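Local coordinates for poly-beta-hydroxybuterate polymerase (Cupriavidus necator, PDB 5T6O), which is the catalytic domain of a class I polyhydroxybutyrate synthase, which probably acts as an acyltransferase, joining hydroxybutyryl units into polyester without a template, at residues Leu132-Glu137 and Cys259-Asp264; His95-Ala100 and Ser126-Val131; Thr148-Ala153 and Ala293-Lys298. The protein carries 1 engineered substitution. All coordinates share one frame; numbering follows the deposited sequence.

Contact 1: residues Leu132-Glu137 and Cys259-Asp264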
loop_
_atom_site.group_PDB
_atom_site.type_symbol
_atom_site.label_atom_id
_atom_site.label_comp_id
_atom_site.label_asym_id
_atom_site.label_seq_id
_atom_site.Cartn_x
_atom_site.Cartn_y
_atom_site.Cartn_z
ATOM N N LEU A 132 -5.262 18.521 33.250
ATOM C CA LEU A 132 -5.900 19.665 33.892
ATOM C C LEU A 132 -7.409 19.471 34.014
ATOM O O LEU A 132 -8.005 19.842 35.032
ATOM C CB LEU A 132 -5.576 20.942 33.110
ATOM C CG LEU A 132 -4.169 21.506 33.344
ATOM C CD1 LEU A 132 -3.776 22.523 32.266
ATOM C CD2 LEU A 132 -4.091 22.131 34.730
ATOM N N ALA A 133 -8.051 18.893 32.992
ATOM C CA ALA A 133 -9.503 18.708 33.062
ATOM C C ALA A 133 -9.879 17.751 34.187
ATOM O O ALA A 133 -10.856 17.983 34.907
ATOM C CB ALA A 133 -10.049 18.201 31.721
ATOM N N ALA A 134 -9.104 16.676 34.360
ATOM C CA ALA A 134 -9.338 15.762 35.473
ATOM C C ALA A 134 -9.144 16.439 36.827
ATOM O O ALA A 134 -9.705 15.978 37.827
ATOM C CB ALA A 134 -8.416 14.546 35.342
ATOM N N ARG A 135 -8.356 17.511 36.890
ATOM C CA ARG A 135 -8.238 18.323 38.097
ATOM C C ARG A 135 -9.353 19.358 38.218
ATOM O O ARG A 135 -9.328 20.163 39.152
ATOM C CB ARG A 135 -6.872 19.035 38.126
ATOM C CG ARG A 135 -5.658 18.102 38.152
ATOM C CD ARG A 135 -4.333 18.879 38.181
ATOM N NE ARG A 135 -3.179 17.984 38.244
ATOM C CZ ARG A 135 -1.923 18.350 37.993
ATOM N NH1 ARG A 135 -0.938 17.459 38.071
ATOM N NH2 ARG A 135 -1.644 19.604 37.662
ATOM N N GLY A 136 -10.316 19.363 37.297
ATOM C CA GLY A 136 -11.349 20.380 37.300
ATOM C C GLY A 136 -10.928 21.722 36.740
ATOM O O GLY A 136 -11.593 22.727 37.011
ATOM N N GLU A 137 -9.849 21.774 35.961
ATOM C CA GLU A 137 -9.312 23.021 35.432
ATOM C C GLU A 137 -9.458 23.054 33.918
ATOM O O GLU A 137 -9.095 22.094 33.231
ATOM C CB GLU A 137 -7.842 23.192 35.812
ATOM C CG GLU A 137 -7.611 23.573 37.263
ATOM C CD GLU A 137 -6.140 23.507 37.624
ATOM O OE1 GLU A 137 -5.714 22.483 38.196
ATOM O OE2 GLU A 137 -5.405 24.463 37.305
ATOM N N CYS A 259 0.728 12.345 35.866
ATOM C CA CYS A 259 0.688 13.389 36.895
ATOM C C CYS A 259 -0.458 13.167 37.880
ATOM O O CYS A 259 -1.125 14.111 38.313
ATOM C CB CYS A 259 0.598 14.779 36.268
ATOM S SG CYS A 259 2.012 15.210 35.244
ATOM N N GLY A 260 -0.703 11.900 38.215
ATOM C CA GLY A 260 -1.645 11.541 39.252
ATOM C C GLY A 260 -3.092 11.388 38.829
ATOM O O GLY A 260 -3.943 11.162 39.700
ATOM N N VAL A 261 -3.412 11.506 37.541
ATOM C CA VAL A 261 -4.805 11.379 37.096
ATOM C C VAL A 261 -4.867 10.547 35.829
ATOM O O VAL A 261 -3.908 10.472 35.047
ATOM C CB VAL A 261 -5.467 12.754 36.845
ATOM C CG1 VAL A 261 -5.633 13.522 38.154
ATOM C CG2 VAL A 261 -4.665 13.560 35.828
ATOM N N PRO A 262 -6.010 9.890 35.602
ATOM C CA PRO A 262 -6.205 9.167 34.341
ATOM C C PRO A 262 -6.343 10.143 33.182
ATOM O O PRO A 262 -6.918 11.226 33.328
ATOM C CB PRO A 262 -7.509 8.387 34.571
ATOM C CG PRO A 262 -7.716 8.394 36.068
ATOM C CD PRO A 262 -7.146 9.701 36.522
ATOM N N VAL A 263 -5.808 9.755 32.028
ATOM C CA VAL A 263 -5.833 10.591 30.828
ATOM C C VAL A 263 -6.996 10.139 29.951
ATOM O O VAL A 263 -6.995 9.024 29.418
ATOM C CB VAL A 263 -4.511 10.524 30.058
ATOM C CG1 VAL A 263 -4.636 11.277 28.734
ATOM C CG2 VAL A 263 -3.374 11.084 30.901
ATOM N N ASP A 264 -7.980 11.020 29.782
ATOM C CA ASP A 264 -9.094 10.823 28.859
ATOM C C ASP A 264 -9.103 12.029 27.928
ATOM O O ASP A 264 -9.501 13.125 28.336
ATOM C CB ASP A 264 -10.415 10.695 29.617
ATOM C CG ASP A 264 -11.625 10.489 28.698
ATOM O OD1 ASP A 264 -11.503 10.592 27.456
ATOM O OD2 ASP A 264 -12.721 10.238 29.239
HETATM O O HOH W 1 -3.051 15.629 39.953
#
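The CB methyl of Ala134 sits against the branch point of Val261. The two CB atoms, Ala134 CB and Val261 CB, are 3.8 Å apart. The same methyl also meets both valine branches, with Val261 CG2 at 3.9 Å and Val261 CG1 at 4.1 Å from Ala134 CB. It therefore rests over the fork of the valine and not against one tip. Val261 CG1 stands beside the backbone N and anti to the carbonyl carbon (chi1 -67°). CG2 lies between N and the carbonyl carbon.

Arg135 adds a polar reach. Its CG is also anti to the carbonyl carbon (chi1 -62°), and the chain then runs extended to NE, which carries the guanidinium across to the Cys259-Gly260 turn. Cys259 O lies at the edge of the guanidinium, in its plane. The direct bond from Arg135 NH1 to Cys259 O is weak, at 3.4 Å, though nearly straight (161°). A water adds a second route: it accepts from Arg135 NE at 2.9 Å and donates to Cys259 O at 3.0 Å. NH1 also lies alongside Cys259 CB. The strongest polar partner of Arg135 is Glu94, whose OE1 forms a salt bridge with NH1.

The chain turns away after Arg135 in a Schellman motif. Glu137 N bonds back to Leu132 O at 2.8 Å, Gly136 N bonds to Ala133 O, and Gly136 has positive phi.

This is a surface contact at the C-terminal end of helix 120-134. Cys259 and Gly260 form the type I' turn of the small hairpin made by strands 257-258 and 261-262. Helix 89-108 touches both segments: Ile98 meets Leu132 and Arg135, while Ile93 and Glu94 meet Cys259.

Contact 2: residues His95-Ala100 and Ser126-Val131. With SO4 (sulfate ion), chain C.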
loop_
_atom_site.group_PDB
_atom_site.type_symbol
_atom_site.label_atom_id
_atom_site.label_comp_id
_atom_site.label_asym_id
_atom_site.label_seq_id
_atom_site.Cartn_x
_atom_site.Cartn_y
_atom_site.Cartn_z
ATOM N N HIS A 95 5.913 20.416 34.631
ATOM C CA HIS A 95 6.813 21.544 34.817
ATOM C C HIS A 95 7.072 22.331 33.541
ATOM O O HIS A 95 7.775 23.345 33.589
ATOM C CB HIS A 95 8.129 21.049 35.417
ATOM C CG HIS A 95 7.952 20.347 36.722
ATOM N ND1 HIS A 95 7.381 20.958 37.820
ATOM C CD2 HIS A 95 8.246 19.082 37.101
ATOM C CE1 HIS A 95 7.343 20.097 38.824
ATOM N NE2 HIS A 95 7.861 18.953 38.414
ATOM N N ALA A 96 6.519 21.901 32.406
ATOM C CA ALA A 96 6.655 22.684 31.189
ATOM C C ALA A 96 5.296 22.966 30.558
ATOM O O ALA A 96 4.923 24.130 30.412
ATOM C CB ALA A 96 7.583 21.980 30.196
ATOM N N ALA A 97 4.532 21.934 30.193
ATOM C CA ALA A 97 3.266 22.183 29.500
ATOM C C ALA A 97 2.253 22.858 30.420
ATOM O O ALA A 97 1.713 23.925 30.096
ATOM C CB ALA A 97 2.694 20.878 28.940
ATOM N N ILE A 98 1.963 22.239 31.566
ATOM C CA ILE A 98 0.999 22.829 32.489
ATOM C C ILE A 98 1.538 24.142 33.040
ATOM O O ILE A 98 0.809 25.138 33.130
ATOM C CB ILE A 98 0.648 21.823 33.606
ATOM C CG1 ILE A 98 -0.128 20.641 33.014
ATOM C CG2 ILE A 98 -0.174 22.483 34.698
ATOM C CD1 ILE A 98 -0.498 19.567 34.035
ATOM N N ARG A 99 2.833 24.179 33.377
ATOM C CA ARG A 99 3.447 25.416 33.861
ATOM C C ARG A 99 3.331 26.540 32.833
ATOM O O ARG A 99 3.021 27.682 33.189
ATOM C CB ARG A 99 4.915 25.156 34.220
ATOM C CG ARG A 99 5.633 26.316 34.926
ATOM C CD ARG A 99 5.018 26.622 36.291
ATOM N NE ARG A 99 5.958 27.359 37.136
ATOM C CZ ARG A 99 5.699 28.523 37.728
ATOM N NH1 ARG A 99 6.636 29.109 38.461
ATOM N NH2 ARG A 99 4.506 29.089 37.610
ATOM N N ALA A 100 3.568 26.240 31.549
ATOM C CA ALA A 100 3.495 27.284 30.526
ATOM C C ALA A 100 2.078 27.811 30.376
ATOM O O ALA A 100 1.872 29.015 30.178
ATOM C CB ALA A 100 3.997 26.759 29.180
ATOM N N SER A 126 -1.972 18.182 24.474
ATOM C CA SER A 126 -3.250 17.495 24.663
ATOM C C SER A 126 -3.257 16.706 25.966
ATOM O O SER A 126 -4.264 16.697 26.690
ATOM C CB SER A 126 -3.538 16.572 23.477
ATOM O OG SER A 126 -3.639 17.329 22.278
ATOM N N THR A 127 -2.143 16.032 26.280
ATOM C CA THR A 127 -2.057 15.312 27.546
ATOM C C THR A 127 -2.191 16.273 28.721
ATOM O O THR A 127 -2.921 15.997 29.680
ATOM C CB THR A 127 -0.736 14.539 27.614
ATOM O OG1 THR A 127 -0.676 13.620 26.515
ATOM C CG2 THR A 127 -0.606 13.780 28.938
ATOM N N ALA A 128 -1.522 17.427 28.641
ATOM C CA ALA A 128 -1.571 18.407 29.723
ATOM C C ALA A 128 -2.989 18.909 29.962
ATOM O O ALA A 128 -3.421 19.039 31.114
ATOM C CB ALA A 128 -0.640 19.579 29.410
ATOM N N LEU A 129 -3.724 19.216 28.889
ATOM C CA LEU A 129 -5.087 19.697 29.073
ATOM C C LEU A 129 -5.998 18.595 29.602
ATOM O O LEU A 129 -6.899 18.869 30.401
ATOM C CB LEU A 129 -5.615 20.280 27.760
ATOM C CG LEU A 129 -4.994 21.632 27.403
ATOM C CD1 LEU A 129 -5.376 22.027 25.993
ATOM C CD2 LEU A 129 -5.436 22.710 28.394
ATOM N N ALA A 130 -5.758 17.343 29.201
ATOM C CA ALA A 130 -6.526 16.239 29.767
ATOM C C ALA A 130 -6.220 16.063 31.253
ATOM O O ALA A 130 -7.124 15.774 32.047
ATOM C CB ALA A 130 -6.245 14.949 28.995
ATOM N N VAL A 131 -4.951 16.218 31.645
ATOM C CA VAL A 131 -4.600 16.185 33.067
ATOM C C VAL A 131 -5.312 17.308 33.807
ATOM O O VAL A 131 -5.914 17.095 34.869
ATOM C CB VAL A 131 -3.072 16.262 33.249
ATOM C CG1 VAL A 131 -2.702 16.585 34.718
ATOM C CG2 VAL A 131 -2.421 14.948 32.813
HETATM S S SO4 C . 9.147 26.509 38.629
HETATM O O1 SO4 C . 8.472 26.268 39.897
HETATM O O2 SO4 C . 8.373 25.910 37.533
HETATM O O3 SO4 C . 10.488 25.944 38.665
HETATM O O4 SO4 C . 9.260 27.950 38.432
#
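Arg99 NE donates to sulfate O2 at 2.8 Å in a nearly straight bond (169°). Arg99 NH1 makes an equally straight bond to O4 of the same ion at 2.9 Å. The sulfate thus meets the NE/NH1 edge of the guanidinium, with its sulfur in the guanidinium plane. Two bonds to two oxygens fix the ion's orientation against the flat group. The bend of the arginine chain at chi2 sets this edge toward the ion. Glu102 forms a salt bridge with NH2, and Asn20 ND2 binds the sulfate as well. The ion is probably from the crystallisation liquor.

The contact between the two helices is apolar and buried. Ala97 CB meets Ala128 CB at 3.6 Å, methyl against methyl. Ala128 CB also touches Ile98 CG1 at 3.8 Å, and so lies against two neighbouring residues of the other helix. Ile98 CG1 is beside its backbone N and anti to the carbonyl carbon (chi1 -67°). From there the side chain extends, and CD1 reaches Val131 CG1 at 3.8 Å. The side chains of Ile98 and Val131 cross at about a right angle. Val131 is one turn beyond Ala128, so the isoleucine spans a full turn of the second helix.

The nearest CA atoms are those of Ile98 and Ala128, 5.8 Å apart, next to the pair of alanine methyls. The axes of the short segments approach to 9.1 Å and cross at -64°. Ala100 touches Val75 of strand 72-77, and Leu129 touches Val143 of strand 140-146. Helix 89-108 links strand 72-77 to strand 113-118, and helix 120-134 links the latter to strand 140-146. Such strand-helix-strand connections, with helices packed on the parallel part of the sheet, are characteristic of the alpha/beta hydrolase fold.

Contact 3: residues Thr148-Ala153 and Ala293-Lys298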
loop_
_atom_site.group_PDB
_atom_site.type_symbol
_atom_site.label_atom_id
_atom_site.label_comp_id
_atom_site.label_asym_id
_atom_site.label_seq_id
_atom_site.Cartn_x
_atom_site.Cartn_y
_atom_site.Cartn_z
ATOM N N THR A 148 -0.393 16.377 14.554
ATOM C CA THR A 148 -0.260 15.781 15.882
ATOM C C THR A 148 -0.735 14.335 15.872
ATOM O O THR A 148 -1.819 14.039 15.366
ATOM C CB THR A 148 -1.072 16.587 16.896
ATOM O OG1 THR A 148 -0.515 17.899 17.003
ATOM C CG2 THR A 148 -1.108 15.896 18.271
ATOM N N LEU A 149 0.063 13.438 16.444
ATOM C CA LEU A 149 -0.381 12.070 16.678
ATOM C C LEU A 149 -1.016 11.981 18.060
ATOM O O LEU A 149 -0.388 12.342 19.062
ATOM C CB LEU A 149 0.786 11.090 16.565
ATOM C CG LEU A 149 1.342 10.905 15.153
ATOM C CD1 LEU A 149 2.656 10.093 15.196
ATOM C CD2 LEU A 149 0.300 10.227 14.262
ATOM N N LEU A 150 -2.269 11.537 18.105
ATOM C CA LEU A 150 -2.901 11.064 19.327
ATOM C C LEU A 150 -3.201 9.574 19.256
ATOM O O LEU A 150 -2.923 8.824 20.210
ATOM C CB LEU A 150 -4.196 11.846 19.596
ATOM C CG LEU A 150 -4.056 13.359 19.782
ATOM C CD1 LEU A 150 -5.431 13.984 20.038
ATOM C CD2 LEU A 150 -3.066 13.713 20.899
ATOM N N ASP A 151 -3.754 9.127 18.128
ATOM C CA ASP A 151 -3.903 7.708 17.812
ATOM C C ASP A 151 -2.721 7.308 16.940
ATOM O O ASP A 151 -2.564 7.818 15.828
ATOM C CB ASP A 151 -5.236 7.457 17.099
ATOM C CG ASP A 151 -5.513 5.982 16.832
ATOM O OD1 ASP A 151 -4.585 5.139 16.881
ATOM O OD2 ASP A 151 -6.690 5.675 16.549
ATOM N N PHE A 152 -1.874 6.416 17.454
ATOM C CA PHE A 152 -0.635 6.053 16.785
ATOM C C PHE A 152 -0.769 4.764 15.976
ATOM O O PHE A 152 0.245 4.183 15.566
ATOM C CB PHE A 152 0.507 5.941 17.816
ATOM C CG PHE A 152 0.939 7.276 18.412
ATOM C CD1 PHE A 152 0.098 7.978 19.270
ATOM C CD2 PHE A 152 2.192 7.805 18.138
ATOM C CE1 PHE A 152 0.488 9.201 19.817
ATOM C CE2 PHE A 152 2.596 9.035 18.681
ATOM C CZ PHE A 152 1.746 9.725 19.522
ATOM N N ALA A 153 -1.996 4.310 15.722
ATOM C CA ALA A 153 -2.184 3.097 14.935
ATOM C C ALA A 153 -1.518 3.230 13.571
ATOM O O ALA A 153 -1.523 4.301 12.959
ATOM C CB ALA A 153 -3.677 2.793 14.766
ATOM N N ALA A 293 -12.008 11.017 16.177
ATOM C CA ALA A 293 -12.778 9.996 16.874
ATOM C C ALA A 293 -12.606 10.055 18.385
ATOM O O ALA A 293 -13.321 9.344 19.098
ATOM C CB ALA A 293 -12.377 8.604 16.376
ATOM N N LEU A 294 -11.677 10.876 18.881
ATOM C CA LEU A 294 -11.279 10.902 20.283
ATOM C C LEU A 294 -11.759 12.131 21.034
ATOM O O LEU A 294 -11.970 12.055 22.244
ATOM C CB LEU A 294 -9.747 10.865 20.399
ATOM C CG LEU A 294 -9.020 9.772 19.632
ATOM C CD1 LEU A 294 -7.506 9.913 19.819
ATOM C CD2 LEU A 294 -9.523 8.420 20.144
ATOM N N LEU A 295 -11.909 13.262 20.348
ATOM C CA LEU A 295 -12.032 14.565 20.984
ATOM C C LEU A 295 -13.478 15.029 21.002
ATOM O O LEU A 295 -14.201 14.881 20.012
ATOM C CB LEU A 295 -11.167 15.597 20.254
ATOM C CG LEU A 295 -9.679 15.248 20.241
ATOM C CD1 LEU A 295 -8.924 16.222 19.347
ATOM C CD2 LEU A 295 -9.123 15.274 21.659
ATOM N N ALA A 296 -13.889 15.596 22.131
ATOM C CA ALA A 296 -15.225 16.148 22.275
ATOM C C ALA A 296 -15.259 17.588 21.770
ATOM O O ALA A 296 -14.226 18.190 21.462
ATOM C CB ALA A 296 -15.681 16.083 23.736
ATOM N N ASN A 297 -16.478 18.128 21.682
ATOM C CA ASN A 297 -16.767 19.501 21.273
ATOM C C ASN A 297 -16.626 19.684 19.757
ATOM O O ASN A 297 -16.550 18.703 19.010
ATOM C CB ASN A 297 -15.882 20.490 22.043
ATOM C CG ASN A 297 -16.604 21.787 22.376
ATOM O OD1 ASN A 297 -16.814 22.632 21.510
ATOM N ND2 ASN A 297 -16.981 21.948 23.641
ATOM N N LYS A 298 -16.614 20.933 19.292
ATOM C CA LYS A 298 -16.737 21.219 17.866
ATOM C C LYS A 298 -15.379 21.101 17.185
ATOM O O LYS A 298 -14.461 21.880 17.475
ATOM C CB LYS A 298 -17.320 22.616 17.662
ATOM C CG LYS A 298 -17.684 22.922 16.219
#
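Leu294 CD1 packs against Leu150 CB at 3.8 Å. This is the closest approach between the two loops, and no hydrogen bond joins them. The same methyl lies 4.2 Å from Asp151 N, so it covers the backbone just after Leu150 as well as the base of that side chain. Leu294 CG is anti to the carbonyl carbon (chi1 -51°), and CD1 is the branch turned to the other loop. A second, looser pair meets through methyl ends: Leu150 CD1 and Leu295 CD1 are 4.2 Å apart. Leu150 is thus touched at its base by one leucine and at its end by the next.

Asp151 shapes the loop beside this patch. Its OD1 accepts from Ala153 N at 3.0 Å, which makes an Asx turn. The donor comes from the anti side of the carboxylate, 30° out of its plane. The same oxygen accepts from Asn248 ND2, and Asn248 OD1 takes the N-H of Phe152. One asparagine therefore holds two successive residues of the loop.

Leu145 of strand 140-146 touches both Leu150 and Leu295. Ser126 of helix 120-134 also touches Leu150. The contact joins the loop that leaves strand 140-146 to the loop that leads into strand 299-304, with strand 272-277 lying between those two strands in the sheet.

All three contacts belong to the alpha/beta hydrolase fold of the catalytic domain. Contacts 1 and 2 are neighbours, with centres about 10 Å apart. They share helix 120-134, and Val131 CG1 touches Val261 CG2 at 3.8 Å. Contact 3 lies about 17 Å, centre to centre, from each of them. It reaches contact 2 through Ser126 and Leu150. Contact 2 closes first along the chain. Contacts 1 and 3 then interlock: 132-137, 148-153, 259-264 and 293-298 follow in that order. Helix 120-134 thus packs on helix 89-108, touches the hairpin at residues 259-264 and meets the loop after strand 140-146, so parts far apart in the chain adjoin it.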